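PDB 6GNE: probable starch synthase 4, chloroplastic/amyloplastic from Arabidopsis thaliana, which is probably a plastid starch synthase with the two-domain GT-B fold, and here holds adenosine-5'-diphosphate and glycans. Local coordinates for residues G218-I221 / I225-T228; H294-Q299 / Q340-G345; H329-T334 / D367-L372. One frame throughout, in Å; residues are numbered along the deposited sequence.

Contact 1 (G218-I221 / I225-T228). With GLC (alpha-D-glucopyranose), chain D.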
loop_
_atom_site.group_PDB
_atom_site.type_symbol
_atom_site.label_atom_id
_atom_site.label_comp_id
_atom_site.label_asym_id
_atom_site.label_seq_id
_atom_site.Cartn_x
_atom_site.Cartn_y
_atom_site.Cartn_z
ATOM N N GLY A 218 -0.111 0.474 20.951
ATOM C CA GLY A 218 1.171 0.918 21.491
ATOM C C GLY A 218 1.878 1.929 20.618
ATOM O O GLY A 218 2.499 2.839 21.137
ATOM N N ALA A 219 1.800 1.780 19.301
ATOM C CA ALA A 219 2.426 2.753 18.403
ATOM C C ALA A 219 1.687 4.069 18.369
ATOM O O ALA A 219 2.317 5.104 18.206
ATOM C CB ALA A 219 2.573 2.195 17.024
ATOM N N ILE A 220 0.365 4.053 18.540
ATOM C CA ILE A 220 -0.372 5.314 18.600
ATOM C C ILE A 220 0.069 6.085 19.845
ATOM O O ILE A 220 0.284 7.278 19.807
ATOM C CB ILE A 220 -1.889 5.119 18.572
ATOM C CG1 ILE A 220 -2.354 4.604 17.195
ATOM C CG2 ILE A 220 -2.634 6.409 18.935
ATOM C CD1 ILE A 220 -3.657 3.802 17.239
ATOM N N ILE A 221 0.215 5.375 20.948
ATOM C CA ILE A 221 0.550 5.994 22.233
ATOM C C ILE A 221 1.989 6.499 22.293
ATOM O O ILE A 221 2.251 7.628 22.637
ATOM C CB ILE A 221 0.203 5.031 23.381
ATOM C CG1 ILE A 221 -1.342 4.878 23.421
ATOM C CG2 ILE A 221 0.705 5.548 24.731
ATOM C CD1 ILE A 221 -1.810 3.684 24.195
ATOM N N ILE A 225 4.408 11.249 16.209
ATOM C CA ILE A 225 3.601 11.566 15.039
ATOM C C ILE A 225 2.892 10.288 14.631
ATOM O O ILE A 225 3.536 9.247 14.491
ATOM C CB ILE A 225 4.474 12.055 13.827
ATOM C CG1 ILE A 225 5.361 13.254 14.201
ATOM C CG2 ILE A 225 3.609 12.455 12.640
ATOM C CD1 ILE A 225 6.538 13.452 13.254
ATOM N N VAL A 226 1.572 10.364 14.418
ATOM C CA VAL A 226 0.803 9.206 13.934
ATOM C C VAL A 226 0.030 9.603 12.713
ATOM O O VAL A 226 -0.765 10.539 12.775
ATOM C CB VAL A 226 -0.202 8.688 14.992
ATOM C CG1 VAL A 226 -0.857 7.398 14.488
ATOM C CG2 VAL A 226 0.479 8.515 16.381
ATOM N N THR A 227 0.230 8.902 11.594
ATOM C CA THR A 227 -0.578 9.167 10.379
ATOM C C THR A 227 -1.286 7.940 9.859
ATOM O O THR A 227 -0.955 6.809 10.204
ATOM C CB THR A 227 0.232 9.797 9.207
ATOM O OG1 THR A 227 0.929 8.782 8.467
ATOM C CG2 THR A 227 1.217 10.841 9.723
ATOM N N THR A 228 -2.298 8.205 9.038
ATOM C CA THR A 228 -2.846 7.215 8.136
ATOM C C THR A 228 -2.950 7.823 6.746
ATOM O O THR A 228 -2.604 8.985 6.526
ATOM C CB THR A 228 -4.159 6.600 8.631
ATOM O OG1 THR A 228 -4.483 5.489 7.805
ATOM C CG2 THR A 228 -5.295 7.598 8.617
HETATM C C1 GLC D . 6.216 7.762 25.686
HETATM C C2 GLC D . 4.731 8.045 25.432
HETATM C C3 GLC D . 3.948 8.166 26.737
HETATM C C4 GLC D . 4.215 6.887 27.538
HETATM C C5 GLC D . 5.717 6.886 27.883
HETATM C C6 GLC D . 6.162 5.788 28.852
HETATM O O2 GLC D . 4.546 9.226 24.659
HETATM O O3 GLC D . 2.544 8.345 26.506
HETATM O O4 GLC D . 3.340 6.739 28.673
HETATM O O5 GLC D . 6.429 6.731 26.647
HETATM O O6 GLC D . 7.550 5.445 28.668
#

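Contact 2 (H294-Q299 / Q340-G345). With ADP (adenosine-5'-diphosphate), chain F.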
loop_
_atom_site.group_PDB
_atom_site.type_symbol
_atom_site.label_atom_id
_atom_site.label_comp_id
_atom_site.label_asym_id
_atom_site.label_seq_id
_atom_site.Cartn_x
_atom_site.Cartn_y
_atom_site.Cartn_z
ATOM N N HIS A 294 -4.515 -2.879 -28.146
ATOM C CA HIS A 294 -4.422 -3.910 -29.173
ATOM C C HIS A 294 -3.435 -5.042 -28.768
ATOM O O HIS A 294 -3.749 -6.217 -28.902
ATOM C CB HIS A 294 -4.044 -3.272 -30.509
ATOM C CG HIS A 294 -3.991 -4.238 -31.657
ATOM N ND1 HIS A 294 -2.832 -4.901 -32.011
ATOM C CD2 HIS A 294 -4.947 -4.645 -32.533
ATOM C CE1 HIS A 294 -3.073 -5.652 -33.074
ATOM N NE2 HIS A 294 -4.348 -5.524 -33.404
ATOM N N ALA A 295 -2.270 -4.676 -28.249
ATOM C CA ALA A 295 -1.261 -5.645 -27.865
ATOM C C ALA A 295 -1.795 -6.617 -26.792
ATOM O O ALA A 295 -1.609 -7.841 -26.910
ATOM C CB ALA A 295 0.008 -4.941 -27.376
ATOM N N LEU A 296 -2.489 -6.079 -25.775
ATOM C CA LEU A 296 -3.023 -6.900 -24.687
ATOM C C LEU A 296 -4.113 -7.848 -25.169
ATOM O O LEU A 296 -4.115 -9.020 -24.793
ATOM C CB LEU A 296 -3.564 -6.048 -23.568
ATOM C CG LEU A 296 -4.017 -6.837 -22.353
ATOM C CD1 LEU A 296 -2.860 -7.489 -21.615
ATOM C CD2 LEU A 296 -4.773 -5.894 -21.416
ATOM N N ARG A 297 -5.019 -7.348 -26.000
ATOM C CA ARG A 297 -6.008 -8.213 -26.655
ATOM C C ARG A 297 -5.369 -9.398 -27.384
ATOM O O ARG A 297 -5.774 -10.554 -27.196
ATOM C CB ARG A 297 -6.879 -7.413 -27.630
ATOM C CG ARG A 297 -7.894 -6.510 -26.941
ATOM C CD ARG A 297 -8.542 -5.605 -27.952
ATOM N NE ARG A 297 -9.822 -5.094 -27.492
ATOM C CZ ARG A 297 -10.612 -4.241 -28.163
ATOM N NH1 ARG A 297 -10.281 -3.743 -29.354
ATOM N NH2 ARG A 297 -11.760 -3.857 -27.620
ATOM N N LYS A 298 -4.354 -9.082 -28.182
ATOM C CA LYS A 298 -3.600 -10.058 -28.977
ATOM C C LYS A 298 -2.868 -11.052 -28.049
ATOM O O LYS A 298 -2.908 -12.252 -28.275
ATOM C CB LYS A 298 -2.649 -9.309 -29.927
ATOM C CG LYS A 298 -1.748 -10.128 -30.812
ATOM C CD LYS A 298 -1.497 -9.417 -32.141
ATOM C CE LYS A 298 -2.637 -9.651 -33.161
ATOM N NZ LYS A 298 -2.280 -9.321 -34.581
ATOM N N GLN A 299 -2.237 -10.568 -26.983
ATOM C CA GLN A 299 -1.555 -11.481 -26.072
ATOM C C GLN A 299 -2.548 -12.432 -25.391
ATOM O O GLN A 299 -2.250 -13.601 -25.232
ATOM C CB GLN A 299 -0.728 -10.725 -25.033
ATOM C CG GLN A 299 0.010 -11.629 -24.044
ATOM C CD GLN A 299 0.788 -10.827 -23.019
ATOM O OE1 GLN A 299 1.820 -10.282 -23.357
ATOM N NE2 GLN A 299 0.290 -10.736 -21.775
ATOM N N GLN A 340 -15.490 -5.564 -22.708
ATOM C CA GLN A 340 -14.573 -6.642 -22.347
ATOM C C GLN A 340 -14.018 -6.404 -20.953
ATOM O O GLN A 340 -14.047 -5.287 -20.450
ATOM C CB GLN A 340 -13.424 -6.704 -23.345
ATOM C CG GLN A 340 -13.863 -6.850 -24.806
ATOM C CD GLN A 340 -12.707 -6.836 -25.789
ATOM O OE1 GLN A 340 -11.831 -5.992 -25.704
ATOM N NE2 GLN A 340 -12.718 -7.762 -26.740
ATOM N N PHE A 341 -13.535 -7.461 -20.320
ATOM C CA PHE A 341 -13.074 -7.417 -18.939
ATOM C C PHE A 341 -11.789 -8.261 -18.736
ATOM O O PHE A 341 -11.753 -9.451 -19.080
ATOM C CB PHE A 341 -14.174 -7.945 -18.028
ATOM C CG PHE A 341 -14.021 -7.551 -16.595
ATOM C CD1 PHE A 341 -13.112 -8.181 -15.766
ATOM C CD2 PHE A 341 -14.769 -6.522 -16.087
ATOM C CE1 PHE A 341 -12.951 -7.798 -14.451
ATOM C CE2 PHE A 341 -14.617 -6.115 -14.760
ATOM C CZ PHE A 341 -13.703 -6.745 -13.945
ATOM N N VAL A 342 -10.776 -7.647 -18.134
ATOM C CA VAL A 342 -9.538 -8.305 -17.766
ATOM C C VAL A 342 -9.311 -8.159 -16.269
ATOM O O VAL A 342 -9.180 -7.046 -15.788
ATOM C CB VAL A 342 -8.324 -7.693 -18.490
ATOM C CG1 VAL A 342 -7.050 -8.370 -18.050
ATOM C CG2 VAL A 342 -8.452 -7.943 -19.976
ATOM N N LEU A 343 -9.257 -9.283 -15.560
ATOM C CA LEU A 343 -8.980 -9.297 -14.135
ATOM C C LEU A 343 -7.575 -9.843 -13.926
ATOM O O LEU A 343 -7.209 -10.901 -14.463
ATOM C CB LEU A 343 -9.973 -10.164 -13.359
ATOM C CG LEU A 343 -9.739 -10.372 -11.863
ATOM C CD1 LEU A 343 -9.787 -9.047 -11.110
ATOM C CD2 LEU A 343 -10.790 -11.273 -11.283
ATOM N N LEU A 344 -6.800 -9.120 -13.130
ATOM C CA LEU A 344 -5.547 -9.622 -12.605
ATOM C C LEU A 344 -5.632 -9.552 -11.089
ATOM O O LEU A 344 -5.674 -8.482 -10.523
ATOM C CB LEU A 344 -4.392 -8.776 -13.121
ATOM C CG LEU A 344 -3.002 -9.115 -12.608
ATOM C CD1 LEU A 344 -2.689 -10.556 -12.928
ATOM C CD2 LEU A 344 -2.014 -8.165 -13.285
ATOM N N GLY A 345 -5.693 -10.701 -10.436
ATOM C CA GLY A 345 -5.753 -10.711 -8.978
ATOM C C GLY A 345 -5.631 -12.104 -8.423
ATOM O O GLY A 345 -5.973 -13.065 -9.105
HETATM P PB ADP F . -3.683 -2.842 -1.184
HETATM O O1B ADP F . -2.581 -2.178 -0.414
HETATM O O2B ADP F . -3.309 -4.061 -1.977
HETATM O O3B ADP F . -4.878 -3.109 -0.297
HETATM P PA ADP F . -3.337 -0.546 -2.896
HETATM O O1A ADP F . -4.187 0.017 -3.997
HETATM O O2A ADP F . -2.936 0.443 -1.833
HETATM O O3A ADP F . -4.170 -1.786 -2.296
HETATM O "O5'" ADP F . -1.988 -1.199 -3.473
HETATM C "C5'" ADP F . -2.002 -2.237 -4.454
HETATM C "C4'" ADP F . -0.693 -2.367 -5.255
HETATM O "O4'" ADP F . -0.446 -3.748 -5.560
HETATM C "C3'" ADP F . -0.747 -1.693 -6.610
HETATM O "O3'" ADP F . 0.573 -1.351 -6.998
HETATM C "C2'" ADP F . -1.255 -2.775 -7.526
HETATM O "O2'" ADP F . -0.899 -2.565 -8.880
HETATM C "C1'" ADP F . -0.549 -3.974 -6.966
HETATM N N9 ADP F . -1.270 -5.248 -7.176
HETATM C C8 ADP F . -2.327 -5.705 -6.492
HETATM N N7 ADP F . -2.683 -6.932 -6.934
HETATM C C5 ADP F . -1.841 -7.279 -7.920
HETATM C C6 ADP F . -1.654 -8.449 -8.835
HETATM N N6 ADP F . -2.493 -9.513 -8.763
HETATM N N1 ADP F . -0.626 -8.388 -9.728
HETATM C C2 ADP F . 0.186 -7.301 -9.795
HETATM N N3 ADP F . 0.057 -6.224 -9.004
HETATM C C4 ADP F . -0.916 -6.158 -8.072
#

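Contact 3 (H329-T334 / D367-L372)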
loop_
_atom_site.group_PDB
_atom_site.type_symbol
_atom_site.label_atom_id
_atom_site.label_comp_id
_atom_site.label_asym_id
_atom_site.label_seq_id
_atom_site.Cartn_x
_atom_site.Cartn_y
_atom_site.Cartn_z
ATOM N N HIS A 329 -19.726 -9.440 -9.967
ATOM C CA HIS A 329 -20.860 -8.896 -10.700
ATOM C C HIS A 329 -20.422 -8.097 -11.903
ATOM O O HIS A 329 -21.001 -8.198 -12.969
ATOM C CB HIS A 329 -21.749 -8.021 -9.812
ATOM C CG HIS A 329 -22.827 -7.302 -10.567
ATOM N ND1 HIS A 329 -23.845 -7.966 -11.207
ATOM C CD2 HIS A 329 -23.031 -5.980 -10.808
ATOM C CE1 HIS A 329 -24.644 -7.086 -11.793
ATOM N NE2 HIS A 329 -24.175 -5.871 -11.564
ATOM N N ALA A 330 -19.392 -7.289 -11.725
ATOM C CA ALA A 330 -18.880 -6.409 -12.776
ATOM C C ALA A 330 -18.391 -7.166 -13.999
ATOM O O ALA A 330 -18.463 -6.634 -15.094
ATOM C CB ALA A 330 -17.754 -5.543 -12.231
ATOM N N ILE A 331 -17.884 -8.386 -13.802
ATOM C CA ILE A 331 -17.449 -9.179 -14.917
ATOM C C ILE A 331 -18.640 -9.414 -15.852
ATOM O O ILE A 331 -18.564 -9.118 -17.052
ATOM C CB ILE A 331 -16.836 -10.521 -14.483
ATOM C CG1 ILE A 331 -15.487 -10.297 -13.802
ATOM C CG2 ILE A 331 -16.620 -11.450 -15.684
ATOM C CD1 ILE A 331 -15.014 -11.485 -12.969
ATOM N N TYR A 332 -19.724 -9.921 -15.291
ATOM C CA TYR A 332 -20.909 -10.258 -16.078
ATOM C C TYR A 332 -21.625 -9.036 -16.615
ATOM O O TYR A 332 -22.120 -9.054 -17.727
ATOM C CB TYR A 332 -21.886 -11.155 -15.278
ATOM C CG TYR A 332 -21.289 -12.479 -14.921
ATOM C CD1 TYR A 332 -21.316 -13.513 -15.811
ATOM C CD2 TYR A 332 -20.646 -12.669 -13.679
ATOM C CE1 TYR A 332 -20.762 -14.739 -15.487
ATOM C CE2 TYR A 332 -20.086 -13.894 -13.326
ATOM C CZ TYR A 332 -20.146 -14.935 -14.237
ATOM O OH TYR A 332 -19.616 -16.174 -13.955
ATOM N N ARG A 333 -21.665 -7.974 -15.832
ATOM C CA ARG A 333 -22.360 -6.778 -16.265
ATOM C C ARG A 333 -21.637 -6.101 -17.445
ATOM O O ARG A 333 -22.271 -5.619 -18.399
ATOM C CB ARG A 333 -22.511 -5.799 -15.096
ATOM C CG ARG A 333 -23.439 -4.632 -15.384
ATOM C CD ARG A 333 -24.815 -5.136 -15.792
ATOM N NE ARG A 333 -25.817 -4.095 -15.675
ATOM C CZ ARG A 333 -27.117 -4.279 -15.852
ATOM N NH1 ARG A 333 -27.599 -5.471 -16.174
ATOM N NH2 ARG A 333 -27.950 -3.271 -15.681
ATOM N N THR A 334 -20.314 -6.048 -17.340
ATOM C CA THR A 334 -19.470 -5.507 -18.371
ATOM C C THR A 334 -19.732 -6.232 -19.672
ATOM O O THR A 334 -19.888 -5.596 -20.721
ATOM C CB THR A 334 -17.993 -5.634 -17.994
ATOM O OG1 THR A 334 -17.694 -4.762 -16.901
ATOM C CG2 THR A 334 -17.100 -5.280 -19.165
ATOM N N ASP A 367 -13.860 -14.485 -26.152
ATOM C CA ASP A 367 -13.407 -13.322 -26.887
ATOM C C ASP A 367 -13.292 -12.026 -26.069
ATOM O O ASP A 367 -12.545 -11.138 -26.463
ATOM C CB ASP A 367 -14.342 -13.043 -28.068
ATOM C CG ASP A 367 -14.196 -14.009 -29.196
ATOM O OD1 ASP A 367 -13.363 -14.938 -29.141
ATOM O OD2 ASP A 367 -14.979 -13.818 -30.143
ATOM N N HIS A 368 -14.045 -11.906 -24.973
ATOM C CA HIS A 368 -14.219 -10.637 -24.264
ATOM C C HIS A 368 -13.881 -10.663 -22.758
ATOM O O HIS A 368 -13.833 -9.619 -22.148
ATOM C CB HIS A 368 -15.659 -10.133 -24.478
ATOM C CG HIS A 368 -16.074 -10.099 -25.915
ATOM N ND1 HIS A 368 -15.944 -8.982 -26.713
ATOM C CD2 HIS A 368 -16.594 -11.067 -26.712
ATOM C CE1 HIS A 368 -16.369 -9.263 -27.934
ATOM N NE2 HIS A 368 -16.769 -10.521 -27.956
ATOM N N VAL A 369 -13.649 -11.826 -22.157
ATOM C CA VAL A 369 -13.343 -11.901 -20.729
ATOM C C VAL A 369 -12.150 -12.802 -20.465
ATOM O O VAL A 369 -12.146 -13.944 -20.894
ATOM C CB VAL A 369 -14.566 -12.402 -19.936
ATOM C CG1 VAL A 369 -14.249 -12.515 -18.454
ATOM C CG2 VAL A 369 -15.705 -11.408 -20.101
ATOM N N ARG A 370 -11.147 -12.287 -19.749
ATOM C CA ARG A 370 -10.021 -13.114 -19.298
ATOM C C ARG A 370 -9.683 -12.804 -17.867
ATOM O O ARG A 370 -9.637 -11.653 -17.484
ATOM C CB ARG A 370 -8.794 -12.928 -20.184
ATOM C CG ARG A 370 -7.736 -14.018 -19.997
ATOM C CD ARG A 370 -8.022 -15.338 -20.722
ATOM N NE ARG A 370 -8.048 -15.186 -22.175
ATOM C CZ ARG A 370 -9.152 -15.185 -22.950
ATOM N NH1 ARG A 370 -10.374 -15.320 -22.419
ATOM N NH2 ARG A 370 -9.058 -15.017 -24.290
ATOM N N LEU A 371 -9.471 -13.855 -17.081
ATOM C CA LEU A 371 -9.138 -13.752 -15.660
ATOM C C LEU A 371 -7.755 -14.319 -15.470
ATOM O O LEU A 371 -7.484 -15.432 -15.898
ATOM C CB LEU A 371 -10.135 -14.556 -14.817
ATOM C CG LEU A 371 -11.401 -13.811 -14.424
ATOM C CD1 LEU A 371 -12.181 -13.381 -15.639
ATOM C CD2 LEU A 371 -12.280 -14.682 -13.547
ATOM N N LEU A 372 -6.889 -13.547 -14.825
ATOM C CA LEU A 372 -5.492 -13.937 -14.623
ATOM C C LEU A 372 -5.253 -14.030 -13.107
ATOM O O LEU A 372 -4.974 -13.044 -12.435
ATOM C CB LEU A 372 -4.590 -12.916 -15.304
ATOM C CG LEU A 372 -4.786 -12.914 -16.828
ATOM C CD1 LEU A 372 -4.337 -11.578 -17.425
ATOM C CD2 LEU A 372 -4.088 -14.096 -17.498
#

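Contact 1 (G218-I221 / I225-T228)
Val226 carries CG1 anti to its backbone N (chi1 -174°), and this leaves CG2 beside that N, lying against the backbone of Ile220. Ile220 in turn has CG1 next to its own N (chi1 -69°), a setting that brings this branch within reach of the other methyl of the valine. The two side chains cross at about a right angle, with Ile220 CG1 and Val226 CG1 4.2 Å apart, so they meet at one place and do not lie alongside each other. The nearer approach is to backbone: Val226 CG2 stands 3.6 Å from Ile220 O and 4.0 Å from Ile220 CA. A valine suits this place because its short, branched side chain offers one methyl to the helix backbone and a second to the isoleucine.

Residues 218-221 belong to helix 215-222, and a two-residue connection, residues 223-224, leads into strand 225-228, making a tight helix-to-strand turn in the Rossmann-like N-terminal half of the GT-B fold. The strand runs parallel between strands 169-174 and 257-259; the backbone of Val226 is hydrogen-bonded to Lys256 and Ile258. Ser223 OG bonds to Ala219 O, a polar tie between the helix and the connection that follows it.

Another side of the helical turn meets the glycan. The side chain of Ile221 sets off away from the strand, and its CG2 comes 3.8 Å from O3 of the glucose. The carbonyl of the same residue offers Ile221 O to the sugar O2 at 3.5 Å, a weak hydrogen bond. Trp157, Asp158, Phe222 and Asn224 complete this pocket.

Contact 2 (H294-Q299 / Q340-G345)
Arg297 turns the NE edge of its guanidinium to Gln340, and NE and NH2 both donate to the single oxygen OE1. The bond from Arg297 NE to Gln340 OE1 is 2.8 Å long and lies in the carbonyl plane, on a lone pair. The bond from Arg297 NH2 to Gln340 OE1 measures 2.9 Å, but here the donor stands well above that plane. Both are distinctly bent (139° and 136° at the hydrogen), as expected when two nitrogens of one guanidinium share one oxygen. The guanidinium and amide planes are 88° apart, and the extended arginine chain carries its charge from the helix to the start of the strand. Beside this polar pair Leu296 CD2 touches Val342 CG2 at 4.5 Å, an apolar contact between side chains that point toward each other.

Helix 287-300 thus lies against strand 340-346 of the parallel sheet in the C-terminal, nucleotide-binding half of the GT-B fold. In the next shell Gln340 NE2 donates to Ser303 O; with OE1 taken by the arginine, the amide is held at both ends, a double role that suits glutamine. Arg309 packs on both Arg297 and Gln340, and Ile383 of helix 377-386 covers Val342. Further along the strand the contact gives way to the nucleotide. Leu344 CG lies 3.8 Å from N1 of the ADP adenine, and Gly345 CA is 3.5 Å from its N6, the glycine bringing bare backbone close to the base.

Contact 3 (H329-T334 / D367-L372)
Ile331 makes every apolar contact here, giving one branch to each of two strand residues. Its CG2 meets Val369 CG1 at 3.8 Å, and its CD1, at the end of the longer branch, reaches Leu371 CD2 at 4.2 Å. The isoleucine torsion (chi1 -70°) sets CG2 anti to the backbone N and CG1 beside it, parting the two branches so that each finds its own partner. Ile331 and Val369 cross at about a right angle. Val369 and Leu371 alternate with Arg370 along the strand, which is why both present their side chains to the helix. Branched aliphatic residues suit the interface on both sides: they are apolar, buried and able to fill it from more than one direction. Phe363 touches both Ile331 and Val369, and Ile359 of helix 350-362 packs on Leu371.

No hydrogen bond crosses between the two segments; those of the helix stay within it. Ala330 O accepts from Thr334 N at 3.0 Å, the ordinary helical bond, and also from Thr334 OG1 at 2.7 Å. The two donors arrive from opposite faces of the carbonyl plane, which lets them share one oxygen. By donating to Ala330 O the buried threonine hydroxyl is satisfied.

Strand 369-372 is the outermost on its side of the parallel sheet and pairs with strand 340-346. Helix 324-336, the helix of the right-handed beta-alpha-beta crossover between strands 311-317 and 340-346, therefore also reaches the next strand over, a helix covering one face of the parallel sheet in the Rossmann-like C-terminal half of the GT-B fold.

Overall arrangement
Contacts 2 and 3 are neighbours, with centres 10 Å apart, and share one parallel sheet: strands 340-346 and 369-372 lie side by side, joined by probable backbone hydrogen bonds such as Leu343 O to Leu372 N at 2.7 Å. Contact 1 belongs to the other half of the GT-B fold, its centre 41 Å from each of theirs, on the opposite side of the chain's centre. Two of the three touch ligands. Contact 2 ends at the ADP through Leu344 and Gly345, whereas contact 1 meets a separate glycan through Ile221. Contact 3 stays back from the nucleotide, the side chain of Leu371 lying about 11 Å from it.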